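PDB 3PET: putative adhesin, which is of unknown function but, as a putative lipoprotein with a right-handed beta-helix fold, may take part in cell adhesion. Local coordinates for residues T42-Y47 / I83-P88; A54-A59 / L67-S72; T89-S94 / L107-L112; G146-A151 / G164-N169. All coordinates share one frame; numbering follows the deposited sequence.

Interactions 1 and 2 build one end of the molecule together: their centres are about 16 Å apart and their apolar faces meet, Leu44 CD2 lying 3.5 Å from Val58 CG1. Along the chain, the hairpin of interaction 2 is nested inside the loop closed by interaction 1. Segment 83-88 then runs straight into 89-94, so interaction 3 follows in the chain. Interaction 4 lies further along the parallel beta-helix, its centre about 14 Å from that of interaction 3, and about 35 Å from that of interaction 2, across the centre of the chain. Tetraethylene glycol, probably from the crystallisation liquor, is found near Thr84 and Gln57, and also near Gln149.

Interaction 1: T42-Y47 / I83-P88; sequences TDLQIY and ITITSP
Leu44 reaches over the facing strand with one methyl, CD1, which lies 3.7 Å from CG1 of Ile85 and 3.9 Å from CG2 of Ile83. The first torsion puts CG anti to the backbone N (chi1 173°), and the end of the side chain comes nearer the other strand than its base does. Leu44 and Ile85 lie side by side and point the same way. So do Ile46 and Ile83, whose CG1 atoms are 4.1 Å apart, and the four residues form a continuous apolar face.

Beneath them, strands 43-47 and 83-87 run antiparallel. Asp43 with Thr86 and Gln45 with Thr84 are the hydrogen-bonded pairs, each giving and taking a backbone N-H; the bond from Gln45 N to Thr84 O, 2.9 Å long, is almost straight. The opposite face carries polar groups and is wetter. There the CG2 methyl of Thr86 rests 3.7 Å from CB of Asp43, while Thr86 OG1 turns elsewhere, to the carbonyl of Thr35. One water donates to Asp43 OD2 and weakly to Thr84 O, and a second lies 3.0 Å from Thr84 OG1. At the far end Thr42 OG1 is 3.4 Å from CD of Pro88, the two side chains crossing at about a right angle.

Strand 43-47 is flanked by strand 11-16, and strand 82-87 by the parallel strand 31-36, so this antiparallel pairing adjoins parallel strands of the beta-helix. Leu65 and Leu67 of strand 64-69 cover parts of the apolar face, with Ile32 and Tyr34 packing against Ile85.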
loop_
_atom_site.group_PDB
_atom_site.type_symbol
_atom_site.label_atom_id
_atom_site.label_comp_id
_atom_site.label_asym_id
_atom_site.label_seq_id
_atom_site.Cartn_x
_atom_site.Cartn_y
_atom_site.Cartn_z
ATOM N N THR A 42 -12.759 -11.724 29.814
ATOM C CA THR A 42 -12.769 -10.694 28.772
ATOM C C THR A 42 -12.216 -9.421 29.408
ATOM O O THR A 42 -12.632 -9.062 30.501
ATOM C CB THR A 42 -14.160 -10.502 28.135
ATOM O OG1 THR A 42 -14.511 -11.719 27.499
ATOM C CG2 THR A 42 -14.181 -9.390 27.097
ATOM N N ASP A 43 -11.247 -8.770 28.756
ATOM C CA ASP A 43 -10.674 -7.562 29.329
ATOM C C ASP A 43 -10.086 -6.655 28.254
ATOM O O ASP A 43 -9.681 -7.105 27.181
ATOM C CB ASP A 43 -9.599 -7.912 30.390
ATOM C CG ASP A 43 -9.203 -6.718 31.252
ATOM O OD1 ASP A 43 -10.126 -6.016 31.771
ATOM O OD2 ASP A 43 -7.991 -6.410 31.310
ATOM N N LEU A 44 -10.102 -5.354 28.547
ATOM C CA LEU A 44 -9.534 -4.324 27.708
ATOM C C LEU A 44 -8.772 -3.372 28.576
ATOM O O LEU A 44 -9.336 -2.809 29.526
ATOM C CB LEU A 44 -10.612 -3.568 26.891
ATOM C CG LEU A 44 -10.101 -2.343 26.103
ATOM C CD1 LEU A 44 -9.176 -2.748 24.936
ATOM C CD2 LEU A 44 -11.239 -1.497 25.624
ATOM N N GLN A 45 -7.472 -3.206 28.262
ATOM C CA GLN A 45 -6.619 -2.244 28.950
ATOM C C GLN A 45 -5.956 -1.358 27.953
ATOM O O GLN A 45 -5.483 -1.830 26.910
ATOM C CB GLN A 45 -5.560 -2.904 29.843
ATOM C CG GLN A 45 -6.152 -3.860 30.859
ATOM C CD GLN A 45 -5.171 -4.335 31.879
ATOM O OE1 GLN A 45 -3.956 -4.439 31.641
ATOM N NE2 GLN A 45 -5.702 -4.669 33.041
ATOM N N ILE A 46 -5.913 -0.065 28.269
ATOM C CA ILE A 46 -5.246 0.915 27.413
ATOM C C ILE A 46 -4.214 1.638 28.270
ATOM O O ILE A 46 -4.542 2.202 29.316
ATOM C CB ILE A 46 -6.208 1.864 26.658
ATOM C CG1 ILE A 46 -7.206 1.026 25.774
ATOM C CG2 ILE A 46 -5.390 2.840 25.764
ATOM C CD1 ILE A 46 -8.375 1.766 25.126
ATOM N N TYR A 47 -2.958 1.564 27.829
ATOM C CA TYR A 47 -1.810 2.176 28.484
ATOM C C TYR A 47 -1.313 3.372 27.692
ATOM O O TYR A 47 -1.198 3.303 26.473
ATOM C CB TYR A 47 -0.681 1.148 28.643
ATOM C CG TYR A 47 0.592 1.724 29.229
ATOM C CD1 TYR A 47 0.761 1.839 30.611
ATOM C CD2 TYR A 47 1.612 2.196 28.405
ATOM C CE1 TYR A 47 1.915 2.406 31.160
ATOM C CE2 TYR A 47 2.776 2.763 28.946
ATOM C CZ TYR A 47 2.925 2.851 30.327
ATOM O OH TYR A 47 4.060 3.388 30.910
ATOM N N ILE A 83 -2.568 -0.903 23.462
ATOM C CA ILE A 83 -3.910 -1.437 23.667
ATOM C C ILE A 83 -3.785 -2.949 23.865
ATOM O O ILE A 83 -3.304 -3.640 22.980
ATOM C CB ILE A 83 -4.850 -1.050 22.481
ATOM C CG1 ILE A 83 -4.964 0.497 22.349
ATOM C CG2 ILE A 83 -6.240 -1.714 22.634
ATOM C CD1 ILE A 83 -5.407 1.027 20.930
ATOM N N THR A 84 -4.209 -3.456 25.027
ATOM C CA THR A 84 -4.127 -4.864 25.377
ATOM C C THR A 84 -5.548 -5.400 25.440
ATOM O O THR A 84 -6.382 -4.902 26.205
ATOM C CB THR A 84 -3.317 -5.020 26.671
ATOM O OG1 THR A 84 -1.977 -4.638 26.367
ATOM C CG2 THR A 84 -3.307 -6.451 27.198
ATOM N N ILE A 85 -5.831 -6.402 24.592
ATOM C CA ILE A 85 -7.171 -6.982 24.480
ATOM C C ILE A 85 -7.127 -8.493 24.780
ATOM O O ILE A 85 -6.214 -9.192 24.342
ATOM C CB ILE A 85 -7.753 -6.711 23.057
ATOM C CG1 ILE A 85 -7.631 -5.221 22.634
ATOM C CG2 ILE A 85 -9.217 -7.204 22.944
ATOM C CD1 ILE A 85 -8.234 -4.866 21.195
ATOM N N THR A 86 -8.111 -8.987 25.533
ATOM C CA THR A 86 -8.207 -10.415 25.789
ATOM C C THR A 86 -9.662 -10.825 25.837
ATOM O O THR A 86 -10.512 -10.107 26.365
ATOM C CB THR A 86 -7.383 -10.923 27.011
ATOM O OG1 THR A 86 -7.531 -12.349 27.105
ATOM C CG2 THR A 86 -7.756 -10.286 28.305
ATOM N N SER A 87 -9.933 -11.998 25.256
ATOM C CA SER A 87 -11.253 -12.610 25.234
ATOM C C SER A 87 -11.107 -14.135 25.076
ATOM O O SER A 87 -10.071 -14.580 24.583
ATOM C CB SER A 87 -12.101 -12.018 24.110
ATOM O OG SER A 87 -11.617 -12.438 22.841
ATOM N N PRO A 88 -12.121 -14.954 25.459
ATOM C CA PRO A 88 -11.998 -16.412 25.269
ATOM C C PRO A 88 -11.957 -16.834 23.785
ATOM O O PRO A 88 -11.333 -17.847 23.460
ATOM C CB PRO A 88 -13.255 -16.954 25.963
ATOM C CG PRO A 88 -13.619 -15.884 26.971
ATOM C CD PRO A 88 -13.374 -14.626 26.169
HETATM O O HOH W 1 -6.551 -6.953 28.481
HETATM O O HOH W 2 -2.115 -1.894 27.464
#

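Interaction 2: A54-A59 / L67-S72; sequences ALIQVA and LSIDKS
This is the beta-hairpin pairing of strands 56-61 and 64-69 near one end of the beta-helix, with Gln57 and Ser68 as its hydrogen-bonded pair. Gln57 N gives a 2.7 Å bond to Ser68 O, and Ser68 N returns one of 2.9 Å to Gln57 O. The two strands cross at 148° rather than running strictly antiparallel.

On the inward face Val58 and Leu67 lie side by side, pointing the same way, with CG2 of the valine 3.9 Å from CD2 of the leucine. Leu44, Ile83 and Ile85 close over Leu67. On the outer face the Gln57 chain bends at its second torsion (chi2 98°), which brings CD toward Ser68; OE1 then lies 3.1 Å from Ser68 OG, which also has a water 2.9 Å away. Another water sits between Leu55 O and Asp70 N, which are 4.1 Å apart. Asp70 then makes an Asx turn through OD1 to Ser72 N, next to Gly214 and Val215 of the second subunit, which pack on Ile69 and Lys71.

The chemistry is two-sided: hydrocarbon faces the core, whereas the outer face is lined by amide, hydroxyl and water.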
loop_
_atom_site.group_PDB
_atom_site.type_symbol
_atom_site.label_atom_id
_atom_site.label_comp_id
_atom_site.label_asym_id
_atom_site.label_seq_id
_atom_site.Cartn_x
_atom_site.Cartn_y
_atom_site.Cartn_z
ATOM N N ALA A 54 -7.639 9.022 27.274
ATOM C CA ALA A 54 -8.971 9.619 27.392
ATOM C C ALA A 54 -9.622 9.895 26.030
ATOM O O ALA A 54 -10.845 10.026 25.980
ATOM C CB ALA A 54 -8.901 10.909 28.208
ATOM N N LEU A 55 -8.829 9.949 24.930
ATOM C CA LEU A 55 -9.341 10.211 23.576
ATOM C C LEU A 55 -9.982 8.964 22.927
ATOM O O LEU A 55 -10.633 9.082 21.893
ATOM C CB LEU A 55 -8.226 10.730 22.651
ATOM C CG LEU A 55 -7.515 12.034 23.036
ATOM C CD1 LEU A 55 -6.456 12.360 22.019
ATOM C CD2 LEU A 55 -8.485 13.213 23.147
ATOM N N ILE A 56 -9.795 7.788 23.515
ATOM C CA ILE A 56 -10.316 6.551 22.927
ATOM C C ILE A 56 -11.728 6.241 23.433
ATOM O O ILE A 56 -11.952 6.115 24.635
ATOM C CB ILE A 56 -9.347 5.364 23.155
ATOM C CG1 ILE A 56 -7.932 5.700 22.544
ATOM C CG2 ILE A 56 -9.958 4.044 22.556
ATOM C CD1 ILE A 56 -6.869 4.683 22.740
ATOM N N GLN A 57 -12.672 6.102 22.509
ATOM C CA GLN A 57 -14.039 5.736 22.893
ATOM C C GLN A 57 -14.157 4.222 22.730
ATOM O O GLN A 57 -13.655 3.641 21.761
ATOM C CB GLN A 57 -15.089 6.493 22.058
ATOM C CG GLN A 57 -15.027 8.013 22.209
ATOM C CD GLN A 57 -14.261 8.664 21.079
ATOM O OE1 GLN A 57 -14.324 8.230 19.919
ATOM N NE2 GLN A 57 -13.508 9.695 21.400
ATOM N N VAL A 58 -14.797 3.598 23.702
ATOM C CA VAL A 58 -14.900 2.144 23.798
ATOM C C VAL A 58 -16.363 1.719 23.881
ATOM O O VAL A 58 -17.108 2.298 24.651
ATOM C CB VAL A 58 -14.111 1.695 25.070
ATOM C CG1 VAL A 58 -14.324 0.201 25.377
ATOM C CG2 VAL A 58 -12.612 2.017 24.944
ATOM N N ALA A 59 -16.757 0.679 23.137
ATOM C CA ALA A 59 -18.119 0.124 23.190
ATOM C C ALA A 59 -18.145 -1.287 22.674
ATOM O O ALA A 59 -17.436 -1.614 21.729
ATOM C CB ALA A 59 -19.092 0.975 22.361
ATOM N N LEU A 67 -13.368 0.325 19.011
ATOM C CA LEU A 67 -12.437 1.309 19.557
ATOM C C LEU A 67 -12.362 2.459 18.559
ATOM O O LEU A 67 -12.070 2.234 17.400
ATOM C CB LEU A 67 -11.049 0.684 19.801
ATOM C CG LEU A 67 -10.985 -0.600 20.642
ATOM C CD1 LEU A 67 -9.579 -1.179 20.630
ATOM C CD2 LEU A 67 -11.449 -0.348 22.100
ATOM N N SER A 68 -12.708 3.668 18.982
ATOM C CA SER A 68 -12.705 4.813 18.084
ATOM C C SER A 68 -12.081 6.027 18.747
ATOM O O SER A 68 -11.767 5.996 19.938
ATOM C CB SER A 68 -14.125 5.130 17.634
ATOM O OG SER A 68 -14.940 5.390 18.761
ATOM N N ILE A 69 -11.862 7.095 17.954
ATOM C CA ILE A 69 -11.290 8.364 18.416
ATOM C C ILE A 69 -12.054 9.515 17.799
ATOM O O ILE A 69 -12.742 9.337 16.788
ATOM C CB ILE A 69 -9.753 8.486 18.109
ATOM C CG1 ILE A 69 -9.458 8.472 16.591
ATOM C CG2 ILE A 69 -8.943 7.410 18.839
ATOM C CD1 ILE A 69 -8.168 9.140 16.183
ATOM N N ASP A 70 -11.910 10.708 18.400
ATOM C CA ASP A 70 -12.400 11.948 17.831
ATOM C C ASP A 70 -11.331 12.298 16.782
ATOM O O ASP A 70 -10.218 12.711 17.131
ATOM C CB ASP A 70 -12.599 13.051 18.910
ATOM C CG ASP A 70 -13.017 14.410 18.344
ATOM O OD1 ASP A 70 -13.080 14.550 17.102
ATOM O OD2 ASP A 70 -13.314 15.316 19.141
ATOM N N LYS A 71 -11.651 12.072 15.520
ATOM C CA LYS A 71 -10.682 12.264 14.420
ATOM C C LYS A 71 -10.284 13.751 14.212
ATOM O O LYS A 71 -9.277 14.026 13.562
ATOM C CB LYS A 71 -11.237 11.671 13.124
ATOM C CG LYS A 71 -11.429 10.146 13.232
ATOM C CD LYS A 71 -12.132 9.645 11.979
ATOM C CE LYS A 71 -12.531 8.198 12.098
ATOM N NZ LYS A 71 -13.498 7.817 11.036
ATOM N N SER A 72 -11.087 14.695 14.752
ATOM C CA SER A 72 -10.851 16.138 14.651
ATOM C C SER A 72 -9.837 16.587 15.714
ATOM O O SER A 72 -9.414 17.746 15.699
ATOM C CB SER A 72 -12.168 16.900 14.840
ATOM O OG SER A 72 -13.111 16.671 13.800
HETATM O O HOH W 3 -10.748 11.360 20.756
HETATM O O HOH W 4 -16.196 3.084 20.074
#

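Interaction 3: T89-S94 / L107-L112; sequences TLNGIS and LTTDNL
Asn91 turns its amide across the gap so that ND2 meets the corner of the next coil, where Thr109, Asp110 and Asn111 lie. Its CG stands anti to its own carbonyl carbon; the bond to CB points away overall, yet CB still touches Asn111 O, at 3.6 Å, and the tip comes nearer. One N-H runs nearly straight, at 173°, to Asn111 O at 2.9 Å. That oxygen lies in the plane of the Asn91 amide, and the nitrogen in turn lies in the plane of the Asn111 carbonyl, a well-aligned bond. The Asp110 carboxylate comes in obliquely, its plane 28° from that of the amide, and OD1 makes only a weak, bent contact with ND2. The same OD1 takes the N-H of Asn111 at 2.8 Å on its anti side, fixing the carboxylate to its own turn.

Thr109 approaches from the same segment. Its OG1, anti to the backbone N, donates to Leu90 O over 2.8 Å from above the carbonyl plane, 42° out of it. Further in, both methyls of Leu107 face the base of Leu90, with CD1 3.9 Å from CB, while CD1 of Leu112 lies 3.8 Å from the carbonyl carbon of Asn91. A water adds a further link, accepting from Leu90 N and donating to Thr108 O.

Outside the contact, Leu127 packs against Leu107 and Leu112. The direct bonds joining the two segments here all start from side chains, so at this corner of the beta-helix a carboxamide and a hydroxyl satisfy carbonyl oxygens of the opposing segments, while leucines seal the inner side.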
loop_
_atom_site.group_PDB
_atom_site.type_symbol
_atom_site.label_atom_id
_atom_site.label_comp_id
_atom_site.label_asym_id
_atom_site.label_seq_id
_atom_site.Cartn_x
_atom_site.Cartn_y
_atom_site.Cartn_z
ATOM N N THR A 89 -12.643 -16.083 22.888
ATOM C CA THR A 89 -12.701 -16.414 21.472
ATOM C C THR A 89 -12.480 -15.190 20.590
ATOM O O THR A 89 -12.764 -14.068 21.015
ATOM C CB THR A 89 -14.055 -17.086 21.082
ATOM O OG1 THR A 89 -15.118 -16.139 21.196
ATOM C CG2 THR A 89 -14.355 -18.375 21.862
ATOM N N LEU A 90 -12.021 -15.419 19.341
ATOM C CA LEU A 90 -11.861 -14.361 18.352
ATOM C C LEU A 90 -12.105 -14.909 16.955
ATOM O O LEU A 90 -11.444 -15.873 16.545
ATOM C CB LEU A 90 -10.487 -13.675 18.429
ATOM C CG LEU A 90 -10.371 -12.352 17.639
ATOM C CD1 LEU A 90 -11.171 -11.228 18.307
ATOM C CD2 LEU A 90 -8.931 -11.951 17.484
ATOM N N ASN A 91 -13.058 -14.280 16.225
ATOM C CA ASN A 91 -13.434 -14.650 14.859
ATOM C C ASN A 91 -13.146 -13.554 13.837
ATOM O O ASN A 91 -13.195 -13.821 12.645
ATOM C CB ASN A 91 -14.928 -14.998 14.801
ATOM C CG ASN A 91 -15.240 -16.242 15.584
ATOM O OD1 ASN A 91 -15.987 -16.191 16.542
ATOM N ND2 ASN A 91 -14.614 -17.366 15.242
ATOM N N GLY A 92 -12.906 -12.329 14.295
ATOM C CA GLY A 92 -12.672 -11.241 13.362
ATOM C C GLY A 92 -11.893 -10.074 13.902
ATOM O O GLY A 92 -12.033 -9.698 15.068
ATOM N N ILE A 93 -11.048 -9.508 13.029
ATOM C CA ILE A 93 -10.306 -8.278 13.283
ATOM C C ILE A 93 -10.515 -7.383 12.091
ATOM O O ILE A 93 -10.152 -7.749 10.967
ATOM C CB ILE A 93 -8.780 -8.435 13.612
ATOM C CG1 ILE A 93 -8.533 -9.391 14.811
ATOM C CG2 ILE A 93 -8.147 -7.032 13.908
ATOM C CD1 ILE A 93 -7.076 -9.843 14.954
ATOM N N SER A 94 -11.086 -6.211 12.330
ATOM C CA SER A 94 -11.220 -5.150 11.332
ATOM C C SER A 94 -10.389 -3.970 11.823
ATOM O O SER A 94 -10.709 -3.387 12.865
ATOM C CB SER A 94 -12.679 -4.769 11.131
ATOM O OG SER A 94 -12.714 -3.761 10.139
ATOM N N LEU A 107 -3.913 -18.387 18.880
ATOM C CA LEU A 107 -5.355 -18.285 18.749
ATOM C C LEU A 107 -5.881 -19.572 18.153
ATOM O O LEU A 107 -5.419 -19.988 17.091
ATOM C CB LEU A 107 -5.806 -17.068 17.909
ATOM C CG LEU A 107 -7.328 -16.992 17.576
ATOM C CD1 LEU A 107 -8.195 -16.810 18.851
ATOM C CD2 LEU A 107 -7.611 -15.891 16.555
ATOM N N THR A 108 -6.836 -20.201 18.853
ATOM C CA THR A 108 -7.550 -21.387 18.373
ATOM C C THR A 108 -8.983 -20.943 18.127
ATOM O O THR A 108 -9.668 -20.494 19.050
ATOM C CB THR A 108 -7.443 -22.571 19.344
ATOM O OG1 THR A 108 -6.067 -22.875 19.537
ATOM C CG2 THR A 108 -8.182 -23.800 18.838
ATOM N N THR A 109 -9.420 -21.028 16.876
ATOM C CA THR A 109 -10.759 -20.585 16.487
ATOM C C THR A 109 -11.257 -21.439 15.326
ATOM O O THR A 109 -10.466 -22.142 14.708
ATOM C CB THR A 109 -10.702 -19.068 16.112
ATOM O OG1 THR A 109 -12.033 -18.566 15.948
ATOM C CG2 THR A 109 -9.852 -18.770 14.843
ATOM N N ASP A 110 -12.547 -21.367 15.009
ATOM C CA ASP A 110 -13.064 -22.076 13.848
ATOM C C ASP A 110 -12.776 -21.230 12.588
ATOM O O ASP A 110 -12.056 -21.676 11.703
ATOM C CB ASP A 110 -14.569 -22.406 13.995
ATOM C CG ASP A 110 -15.431 -21.347 14.692
ATOM O OD1 ASP A 110 -15.057 -20.141 14.655
ATOM O OD2 ASP A 110 -16.484 -21.722 15.268
ATOM N N ASN A 111 -13.299 -19.997 12.537
ATOM C CA ASN A 111 -13.131 -19.078 11.402
ATOM C C ASN A 111 -12.520 -17.792 11.863
ATOM O O ASN A 111 -12.963 -17.231 12.859
ATOM C CB ASN A 111 -14.480 -18.763 10.731
ATOM C CG ASN A 111 -15.315 -19.984 10.432
ATOM O OD1 ASN A 111 -14.940 -20.847 9.639
ATOM N ND2 ASN A 111 -16.442 -20.117 11.115
ATOM N N LEU A 112 -11.512 -17.309 11.138
ATOM C CA LEU A 112 -10.901 -16.034 11.443
ATOM C C LEU A 112 -10.965 -15.161 10.210
ATOM O O LEU A 112 -10.534 -15.579 9.134
ATOM C CB LEU A 112 -9.457 -16.187 11.952
ATOM C CG LEU A 112 -8.718 -14.879 12.300
ATOM C CD1 LEU A 112 -9.398 -14.114 13.487
ATOM C CD2 LEU A 112 -7.256 -15.143 12.586
HETATM O O HOH W 5 -11.718 -18.413 19.146
#

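Interaction 4: G146-A151 / G164-N169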
loop_
_atom_site.group_PDB
_atom_site.type_symbol
_atom_site.label_atom_id
_atom_site.label_comp_id
_atom_site.label_asym_id
_atom_site.label_seq_id
_atom_site.Cartn_x
_atom_site.Cartn_y
_atom_site.Cartn_z
ATOM N N GLY A 146 1.064 -20.842 11.633
ATOM C CA GLY A 146 0.186 -21.842 12.229
ATOM C C GLY A 146 -0.412 -22.768 11.201
ATOM O O GLY A 146 0.258 -23.157 10.250
ATOM N N THR A 147 -1.665 -23.150 11.400
ATOM C CA THR A 147 -2.333 -24.076 10.479
ATOM C C THR A 147 -3.749 -23.595 10.165
ATOM O O THR A 147 -4.398 -22.947 10.987
ATOM C CB THR A 147 -2.374 -25.543 11.036
ATOM O OG1 THR A 147 -3.239 -25.615 12.177
ATOM C CG2 THR A 147 -0.993 -26.117 11.370
ATOM N N ALA A 148 -4.236 -23.964 8.992
ATOM C CA ALA A 148 -5.603 -23.688 8.546
ATOM C C ALA A 148 -6.046 -24.809 7.616
ATOM O O ALA A 148 -5.210 -25.404 6.934
ATOM C CB ALA A 148 -5.676 -22.347 7.835
ATOM N N GLN A 149 -7.343 -25.132 7.602
ATOM C CA GLN A 149 -7.805 -26.126 6.640
ATOM C C GLN A 149 -7.909 -25.411 5.297
ATOM O O GLN A 149 -7.449 -25.915 4.285
ATOM C CB GLN A 149 -9.136 -26.769 7.076
ATOM C CG GLN A 149 -8.986 -27.809 8.191
ATOM C CD GLN A 149 -8.233 -29.065 7.768
ATOM O OE1 GLN A 149 -8.199 -29.458 6.594
ATOM N NE2 GLN A 149 -7.605 -29.725 8.726
ATOM N N ILE A 150 -8.453 -24.186 5.320
ATOM C CA ILE A 150 -8.610 -23.308 4.158
ATOM C C ILE A 150 -8.039 -21.941 4.507
ATOM O O ILE A 150 -8.348 -21.416 5.581
ATOM C CB ILE A 150 -10.106 -23.187 3.694
ATOM C CG1 ILE A 150 -10.720 -24.574 3.403
ATOM C CG2 ILE A 150 -10.220 -22.267 2.425
ATOM C CD1 ILE A 150 -12.252 -24.661 3.539
ATOM N N ALA A 151 -7.250 -21.346 3.588
ATOM C CA ALA A 151 -6.721 -19.980 3.754
ATOM C C ALA A 151 -6.958 -19.179 2.483
ATOM O O ALA A 151 -6.422 -19.514 1.416
ATOM C CB ALA A 151 -5.234 -20.003 4.107
ATOM N N GLY A 164 4.071 -18.061 4.634
ATOM C CA GLY A 164 4.871 -19.241 4.291
ATOM C C GLY A 164 4.877 -20.277 5.406
ATOM O O GLY A 164 4.973 -21.479 5.140
ATOM N N ASN A 165 4.756 -19.819 6.662
ATOM C CA ASN A 165 4.702 -20.699 7.846
ATOM C C ASN A 165 3.269 -20.921 8.338
ATOM O O ASN A 165 3.062 -21.393 9.459
ATOM C CB ASN A 165 5.589 -20.178 8.963
ATOM C CG ASN A 165 7.032 -20.149 8.544
ATOM O OD1 ASN A 165 7.512 -21.054 7.863
ATOM N ND2 ASN A 165 7.728 -19.081 8.874
ATOM N N LEU A 166 2.282 -20.606 7.475
ATOM C CA LEU A 166 0.899 -20.919 7.726
ATOM C C LEU A 166 0.575 -22.110 6.836
ATOM O O LEU A 166 0.361 -21.929 5.635
ATOM C CB LEU A 166 -0.058 -19.740 7.510
ATOM C CG LEU A 166 -1.520 -20.116 7.811
ATOM C CD1 LEU A 166 -1.906 -19.784 9.251
ATOM C CD2 LEU A 166 -2.418 -19.525 6.823
ATOM N N ARG A 167 0.637 -23.333 7.415
ATOM C CA ARG A 167 0.378 -24.583 6.686
ATOM C C ARG A 167 -1.124 -24.758 6.467
ATOM O O ARG A 167 -1.863 -24.952 7.432
ATOM C CB ARG A 167 0.969 -25.808 7.447
ATOM C CG ARG A 167 2.496 -25.829 7.523
ATOM C CD ARG A 167 2.990 -26.153 8.931
ATOM N NE ARG A 167 3.385 -24.948 9.668
ATOM C CZ ARG A 167 3.209 -24.760 10.976
ATOM N NH1 ARG A 167 2.635 -25.699 11.721
ATOM N NH2 ARG A 167 3.602 -23.630 11.547
ATOM N N ALA A 168 -1.582 -24.655 5.209
ATOM C CA ALA A 168 -3.000 -24.803 4.874
ATOM C C ALA A 168 -3.209 -25.959 3.902
ATOM O O ALA A 168 -2.324 -26.226 3.089
ATOM C CB ALA A 168 -3.536 -23.515 4.267
ATOM N N ASN A 169 -4.369 -26.631 3.961
ATOM C CA ASN A 169 -4.638 -27.692 2.987
ATOM C C ASN A 169 -5.043 -27.085 1.657
ATOM O O ASN A 169 -4.518 -27.484 0.634
ATOM C CB ASN A 169 -5.687 -28.683 3.500
ATOM C CG ASN A 169 -5.089 -29.662 4.473
ATOM O OD1 ASN A 169 -3.954 -30.125 4.316
ATOM N ND2 ASN A 169 -5.833 -29.997 5.494
#
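Residues 146-148 pair in parallel with 166-168, with backbone bonds alternating across the gap: Gly146 N to Asn165 O, Arg167 N to Gly146 O at 2.9 Å, and Ala148 N to Arg167 O. Gly146 has backbone angles at which a CB would be jammed against the preceding carbonyl oxygen.

Outside, the Arg167 chain bends at its second and third torsions and folds its guanidinium over Gly146, whose O lies over the centre of one face, 3.4 Å from CZ. Glu145 holds NH2 in a salt bridge, and the CG2 methyl of Thr147 meets NH1 obliquely at 3.7 Å. At the corner, Gln149 and Asn169 lie side by side, pointing the same way, their amide planes 50° apart. Asn169 ND2 gives a 2.7 Å bond to Gln149 OE1; the oxygen lies in the Asn169 amide plane, but the nitrogen sits 43° above that of Gln149. On the inner face Ala148 CB stacks on Ala168 CB at 4.3 Å. From beyond the corner, CB of Ala151 touches both CD2 of Leu166 and CB of Ala168, each at 3.9 Å, and Leu127 and Leu132 add to this core.

Residues in register thus stack from one coil to the next, alanine on alanine inside and a bonded Gln-Asn pair at the bend. Such stacking is the hallmark of the right-handed parallel beta-helix, the fold of this putative adhesin and of the pectate lyase-like clan.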